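Local coordinates for protein serine--tRNA ligase (Pyrococcus horikoshii, PDB 2DQ0) that probably catalyses the ATP-dependent attachment of serine to tRNA(Ser), and also to tRNA(Sec), as a homodimeric class II aminoacyl-tRNA synthetase, at residues E419-E424 / R429-L434; I192-L197 / K436-K441. All blocks are in the same frame, centred on the assembly; numbering follows the deposited sequence.

Overall arrangement
The two contacts, with centres about 12 Å apart, tie the C-terminal tail to two helices of the class II catalytic core. Segment 192-197 comes much earlier in the chain than the rest, on the long motif 1 helix 190-209. Near the C-terminus follow 419-424, at the end of the motif 3 helix 410-420, then 429-434 and 436-441. Interaction 1 is therefore a local turn-back, whereas interaction 2 spans 239 residues. They adjoin directly: Ile430 N lies 2.8 Å from Lys441 O, a probable hydrogen bond, and Leu434 packs on Leu195. The tail thus bridges the helix whose first turn borders the adenylate pocket and the helix of the dimer interface.

Interaction 1 (E419-E424 / R429-L434); sequences ENHQEE and RIPKVL
His421 and Arg429 are joined by a backbone hydrogen bond where the chain leaves helix 410-420 and turns back beside it. Arg429 N donates to His421 O at 2.9 Å, with an N-H...O angle of 164°. It is the sole hydrogen bond between 419-424 and 429-434.

The van der Waals part of the contact belongs to the His421 ring and Pro431. With CG beside the backbone N and anti to the carbonyl carbon (chi1 -60°), the imidazole passes obliquely by the proline, and its NE2 comes 3.4 Å from Pro431 CG. The same nitrogen is hydrogen-bonded to the backbone O of Leu334, so the end of the ring that meets the proline is also the end that is anchored. Pro431 in turn packs on Ile417 of the same helix.

The charged pair lies farther out. Glu423, its chain extended beyond CG, reaches over the CG and CD methylenes of Arg429. Its OE2 is 3.7 Å from Arg429 NE, a long salt bridge in which the oxygen sits well off the guanidinium plane and no N-H is aimed at it. Behind the turn, Gln422 folds back to give its NE2 hydrogen to Glu419 O over 3.1 Å, while its OE1 meets Lys160 N.

The chemistry implies that the backbone bond gives the contact its direction and the ring, tethered to Leu334 O, adds packing, whereas the Glu423 and Arg429 charges probably add only a diffuse attraction at the solvent-facing margin.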
loop_
_atom_site.group_PDB
_atom_site.type_symbol
_atom_site.label_atom_id
_atom_site.label_comp_id
_atom_site.label_asym_id
_atom_site.label_seq_id
_atom_site.Cartn_x
_atom_site.Cartn_y
_atom_site.Cartn_z
ATOM N N GLU A 419 -23.479 -12.328 2.317
ATOM C CA GLU A 419 -24.199 -13.222 3.185
ATOM C C GLU A 419 -25.620 -12.787 3.490
ATOM O O GLU A 419 -26.490 -13.624 3.622
ATOM C CB GLU A 419 -23.392 -13.488 4.471
ATOM C CG GLU A 419 -22.259 -14.509 4.235
ATOM C CD GLU A 419 -21.523 -14.993 5.498
ATOM O OE1 GLU A 419 -22.112 -14.981 6.610
ATOM O OE2 GLU A 419 -20.346 -15.427 5.362
ATOM N N ASN A 420 -25.872 -11.488 3.543
ATOM C CA ASN A 420 -27.211 -10.999 3.860
ATOM C C ASN A 420 -28.166 -10.833 2.687
ATOM O O ASN A 420 -29.384 -10.789 2.888
ATOM C CB ASN A 420 -27.114 -9.674 4.606
ATOM C CG ASN A 420 -26.816 -9.862 6.075
ATOM O OD1 ASN A 420 -27.633 -10.401 6.817
ATOM N ND2 ASN A 420 -25.636 -9.425 6.505
ATOM N N HIS A 421 -27.639 -10.743 1.468
ATOM C CA HIS A 421 -28.506 -10.559 0.312
ATOM C C HIS A 421 -28.434 -11.708 -0.695
ATOM O O HIS A 421 -28.776 -11.526 -1.878
ATOM C CB HIS A 421 -28.192 -9.236 -0.403
ATOM C CG HIS A 421 -28.373 -8.016 0.450
ATOM N ND1 HIS A 421 -29.601 -7.599 0.906
ATOM C CD2 HIS A 421 -27.482 -7.098 0.892
ATOM C CE1 HIS A 421 -29.465 -6.475 1.586
ATOM N NE2 HIS A 421 -28.188 -6.149 1.593
ATOM N N GLN A 422 -27.994 -12.879 -0.234
ATOM C CA GLN A 422 -27.912 -14.050 -1.107
ATOM C C GLN A 422 -29.281 -14.719 -1.238
ATOM O O GLN A 422 -30.135 -14.578 -0.375
ATOM C CB GLN A 422 -26.957 -15.083 -0.533
ATOM C CG GLN A 422 -27.444 -15.665 0.778
ATOM C CD GLN A 422 -26.490 -16.697 1.317
ATOM O OE1 GLN A 422 -26.268 -17.733 0.689
ATOM N NE2 GLN A 422 -25.904 -16.419 2.483
ATOM N N GLU A 423 -29.459 -15.459 -2.321
ATOM C CA GLU A 423 -30.681 -16.184 -2.587
ATOM C C GLU A 423 -30.240 -17.648 -2.609
ATOM O O GLU A 423 -29.032 -17.921 -2.523
ATOM C CB GLU A 423 -31.274 -15.726 -3.929
ATOM C CG GLU A 423 -31.957 -14.348 -3.856
ATOM C CD GLU A 423 -32.310 -13.750 -5.234
ATOM O OE1 GLU A 423 -31.891 -14.317 -6.276
ATOM O OE2 GLU A 423 -33.000 -12.699 -5.274
ATOM N N GLU A 424 -31.187 -18.583 -2.711
ATOM C CA GLU A 424 -30.834 -20.004 -2.690
ATOM C C GLU A 424 -29.817 -20.414 -3.725
ATOM O O GLU A 424 -28.927 -21.228 -3.450
ATOM C CB GLU A 424 -32.045 -20.896 -2.914
ATOM C CG GLU A 424 -33.203 -20.722 -1.968
ATOM C CD GLU A 424 -34.276 -21.775 -2.212
ATOM O OE1 GLU A 424 -33.959 -22.978 -2.068
ATOM O OE2 GLU A 424 -35.422 -21.403 -2.555
ATOM N N ARG A 429 -28.230 -10.114 -4.399
ATOM C CA ARG A 429 -28.865 -8.858 -4.771
ATOM C C ARG A 429 -28.093 -7.733 -4.124
ATOM O O ARG A 429 -27.668 -7.853 -2.979
ATOM C CB ARG A 429 -30.337 -8.848 -4.332
ATOM C CG ARG A 429 -31.173 -9.876 -5.089
ATOM C CD ARG A 429 -32.634 -9.863 -4.687
ATOM N NE ARG A 429 -33.435 -9.018 -5.571
ATOM C CZ ARG A 429 -34.741 -8.813 -5.429
ATOM N NH1 ARG A 429 -35.390 -8.032 -6.282
ATOM N NH2 ARG A 429 -35.399 -9.386 -4.428
ATOM N N ILE A 430 -27.869 -6.649 -4.858
ATOM C CA ILE A 430 -27.135 -5.554 -4.260
ATOM C C ILE A 430 -28.113 -4.448 -3.873
ATOM O O ILE A 430 -29.005 -4.111 -4.629
ATOM C CB ILE A 430 -25.943 -5.065 -5.192
ATOM C CG1 ILE A 430 -26.222 -3.701 -5.761
ATOM C CG2 ILE A 430 -25.650 -6.066 -6.284
ATOM C CD1 ILE A 430 -25.719 -2.636 -4.854
ATOM N N PRO A 431 -27.973 -3.907 -2.653
ATOM C CA PRO A 431 -28.818 -2.837 -2.099
ATOM C C PRO A 431 -29.047 -1.695 -3.087
ATOM O O PRO A 431 -28.095 -1.184 -3.672
ATOM C CB PRO A 431 -28.032 -2.360 -0.880
ATOM C CG PRO A 431 -27.245 -3.572 -0.472
ATOM C CD PRO A 431 -26.820 -4.189 -1.774
ATOM N N LYS A 432 -30.302 -1.278 -3.237
ATOM C CA LYS A 432 -30.674 -0.200 -4.163
ATOM C C LYS A 432 -29.789 1.061 -4.058
ATOM O O LYS A 432 -29.440 1.665 -5.058
ATOM C CB LYS A 432 -32.164 0.172 -3.963
ATOM C CG LYS A 432 -33.084 -1.069 -3.916
ATOM C CD LYS A 432 -34.514 -0.772 -3.414
ATOM C CE LYS A 432 -35.298 -2.059 -3.042
ATOM N NZ LYS A 432 -35.687 -2.913 -4.201
ATOM N N VAL A 433 -29.423 1.443 -2.848
ATOM C CA VAL A 433 -28.601 2.622 -2.653
ATOM C C VAL A 433 -27.306 2.589 -3.457
ATOM O O VAL A 433 -26.787 3.649 -3.809
ATOM C CB VAL A 433 -28.203 2.802 -1.175
ATOM C CG1 VAL A 433 -27.794 4.246 -0.925
ATOM C CG2 VAL A 433 -29.347 2.384 -0.275
ATOM N N LEU A 434 -26.779 1.395 -3.732
ATOM C CA LEU A 434 -25.525 1.278 -4.485
ATOM C C LEU A 434 -25.683 1.183 -6.001
ATOM O O LEU A 434 -24.699 1.312 -6.734
ATOM C CB LEU A 434 -24.695 0.074 -3.998
ATOM C CG LEU A 434 -24.290 0.041 -2.523
ATOM C CD1 LEU A 434 -23.666 -1.274 -2.165
ATOM C CD2 LEU A 434 -23.339 1.183 -2.239
#

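Interaction 2 (I192-L197 / K436-K441); sequences IVILDL and KYTGFK
Ile194 and Thr438 bring the two backbones nearest, with their CA atoms 6.1 Å apart, where helix 190-209 faces the last turn of helix 435-438 and the chain then swings away through Gly439, whose phi is positive (103°).

The gamma methyl of Ile194 does most of the touching. The residue's chi1 of -95°, off a staggered position, leaves CG2 roughly opposite the backbone N and directed into the angle between Thr438 and Phe440: it is 3.7 Å from Thr438 CA and 3.4 Å from Phe440 CE2. The isoleucine and the ring approach at a slant, with Ile194 CB at the ring edge, in its plane. Leu195 CD1 adds a looser touch on Thr438 CG2 at 4.3 Å.

Thr438 also packs on the Phe440 ring from within the tail. Its CB sits 3.7 Å above the centre of one face, and its OG1 donates a hydrogen bond of 2.8 Å to Phe440 O, lying in the carbonyl plane, with Leu434 O a weak second partner.

Nearby, Ile194 packs on Ile208 of the second subunit. Between 192-197 and 436-441 no hydrogen bond forms and the touching atoms are carbons; a polar tie to the same helix comes farther along, from Tyr437 OH to Asp205. The threonine hydroxyl probably helps hold the bend that brings the threonine methyl and the Phe440 ring to the motif 1 helix at the dimer interface.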
loop_
_atom_site.group_PDB
_atom_site.type_symbol
_atom_site.label_atom_id
_atom_site.label_comp_id
_atom_site.label_asym_id
_atom_site.label_seq_id
_atom_site.Cartn_x
_atom_site.Cartn_y
_atom_site.Cartn_z
ATOM N N ILE A 192 -17.189 -7.917 -8.101
ATOM C CA ILE A 192 -16.776 -7.647 -6.731
ATOM C C ILE A 192 -15.802 -6.454 -6.691
ATOM O O ILE A 192 -15.736 -5.732 -5.697
ATOM C CB ILE A 192 -16.121 -8.882 -6.097
ATOM C CG1 ILE A 192 -17.120 -10.047 -6.085
ATOM C CG2 ILE A 192 -15.662 -8.547 -4.678
ATOM C CD1 ILE A 192 -18.406 -9.766 -5.257
ATOM N N VAL A 193 -15.043 -6.251 -7.768
ATOM C CA VAL A 193 -14.127 -5.117 -7.815
ATOM C C VAL A 193 -14.964 -3.847 -7.920
ATOM O O VAL A 193 -14.678 -2.847 -7.255
ATOM C CB VAL A 193 -13.152 -5.201 -9.023
ATOM C CG1 VAL A 193 -12.335 -3.930 -9.123
ATOM C CG2 VAL A 193 -12.210 -6.388 -8.854
ATOM N N ILE A 194 -16.011 -3.883 -8.744
ATOM C CA ILE A 194 -16.868 -2.718 -8.873
ATOM C C ILE A 194 -17.582 -2.456 -7.552
ATOM O O ILE A 194 -17.750 -1.310 -7.141
ATOM C CB ILE A 194 -17.919 -2.885 -10.013
ATOM C CG1 ILE A 194 -17.409 -2.264 -11.317
ATOM C CG2 ILE A 194 -19.168 -2.101 -9.683
ATOM C CD1 ILE A 194 -16.041 -2.672 -11.711
ATOM N N LEU A 195 -17.997 -3.525 -6.884
ATOM C CA LEU A 195 -18.692 -3.387 -5.611
ATOM C C LEU A 195 -17.808 -2.715 -4.543
ATOM O O LEU A 195 -18.274 -1.878 -3.758
ATOM C CB LEU A 195 -19.166 -4.768 -5.126
ATOM C CG LEU A 195 -19.895 -4.746 -3.793
ATOM C CD1 LEU A 195 -21.125 -3.849 -3.896
ATOM C CD2 LEU A 195 -20.278 -6.144 -3.413
ATOM N N ASP A 196 -16.531 -3.101 -4.525
ATOM C CA ASP A 196 -15.557 -2.570 -3.593
ATOM C C ASP A 196 -15.454 -1.063 -3.828
ATOM O O ASP A 196 -15.649 -0.276 -2.890
ATOM C CB ASP A 196 -14.200 -3.245 -3.822
ATOM C CG ASP A 196 -13.132 -2.811 -2.818
ATOM O OD1 ASP A 196 -12.427 -3.687 -2.294
ATOM O OD2 ASP A 196 -12.971 -1.606 -2.556
ATOM N N LEU A 197 -15.158 -0.662 -5.066
ATOM C CA LEU A 197 -15.062 0.767 -5.361
ATOM C C LEU A 197 -16.353 1.506 -5.059
ATOM O O LEU A 197 -16.317 2.627 -4.546
ATOM C CB LEU A 197 -14.708 1.036 -6.818
ATOM C CG LEU A 197 -13.362 0.535 -7.337
ATOM C CD1 LEU A 197 -13.114 1.252 -8.661
ATOM C CD2 LEU A 197 -12.209 0.799 -6.328
ATOM N N LYS A 436 -26.612 3.219 -8.230
ATOM C CA LYS A 436 -26.073 4.343 -8.971
ATOM C C LYS A 436 -24.559 4.206 -9.090
ATOM O O LYS A 436 -23.956 4.710 -10.043
ATOM C CB LYS A 436 -26.453 5.684 -8.323
ATOM C CG LYS A 436 -25.997 5.899 -6.884
ATOM C CD LYS A 436 -26.557 7.231 -6.373
ATOM C CE LYS A 436 -26.388 7.438 -4.864
ATOM N NZ LYS A 436 -27.438 6.767 -4.020
ATOM N N TYR A 437 -23.945 3.485 -8.154
ATOM C CA TYR A 437 -22.493 3.315 -8.192
ATOM C C TYR A 437 -22.007 2.083 -8.940
ATOM O O TYR A 437 -20.953 2.129 -9.581
ATOM C CB TYR A 437 -21.920 3.266 -6.780
ATOM C CG TYR A 437 -22.201 4.481 -5.945
ATOM C CD1 TYR A 437 -23.187 4.455 -4.970
ATOM C CD2 TYR A 437 -21.455 5.654 -6.106
ATOM C CE1 TYR A 437 -23.431 5.568 -4.159
ATOM C CE2 TYR A 437 -21.690 6.777 -5.295
ATOM C CZ TYR A 437 -22.679 6.721 -4.324
ATOM O OH TYR A 437 -22.908 7.793 -3.492
ATOM N N THR A 438 -22.768 0.990 -8.856
ATOM C CA THR A 438 -22.386 -0.269 -9.501
ATOM C C THR A 438 -22.854 -0.484 -10.930
ATOM O O THR A 438 -22.118 -1.026 -11.753
ATOM C CB THR A 438 -22.903 -1.489 -8.707
ATOM O OG1 THR A 438 -24.330 -1.404 -8.577
ATOM C CG2 THR A 438 -22.260 -1.548 -7.344
ATOM N N GLY A 439 -24.089 -0.090 -11.207
ATOM C CA GLY A 439 -24.651 -0.301 -12.519
ATOM C C GLY A 439 -25.590 -1.477 -12.369
ATOM O O GLY A 439 -26.812 -1.327 -12.394
ATOM N N PHE A 440 -25.017 -2.650 -12.166
ATOM C CA PHE A 440 -25.789 -3.865 -12.007
ATOM C C PHE A 440 -26.576 -3.871 -10.694
ATOM O O PHE A 440 -26.192 -3.213 -9.750
ATOM C CB PHE A 440 -24.836 -5.039 -12.072
ATOM C CG PHE A 440 -23.722 -4.973 -11.059
ATOM C CD1 PHE A 440 -23.907 -5.459 -9.764
ATOM C CD2 PHE A 440 -22.467 -4.479 -11.418
ATOM C CE1 PHE A 440 -22.845 -5.459 -8.851
ATOM C CE2 PHE A 440 -21.397 -4.476 -10.508
ATOM C CZ PHE A 440 -21.578 -4.964 -9.227
ATOM N N LYS A 441 -27.676 -4.620 -10.635
ATOM C CA LYS A 441 -28.497 -4.670 -9.418
ATOM C C LYS A 441 -28.301 -5.959 -8.630
ATOM O O LYS A 441 -28.694 -6.060 -7.469
ATOM C CB LYS A 441 -29.975 -4.516 -9.764
ATOM C CG LYS A 441 -30.336 -3.187 -10.425
ATOM C CD LYS A 441 -31.835 -3.063 -10.607
ATOM C CE LYS A 441 -32.190 -1.821 -11.394
ATOM N NZ LYS A 441 -31.508 -1.802 -12.712
#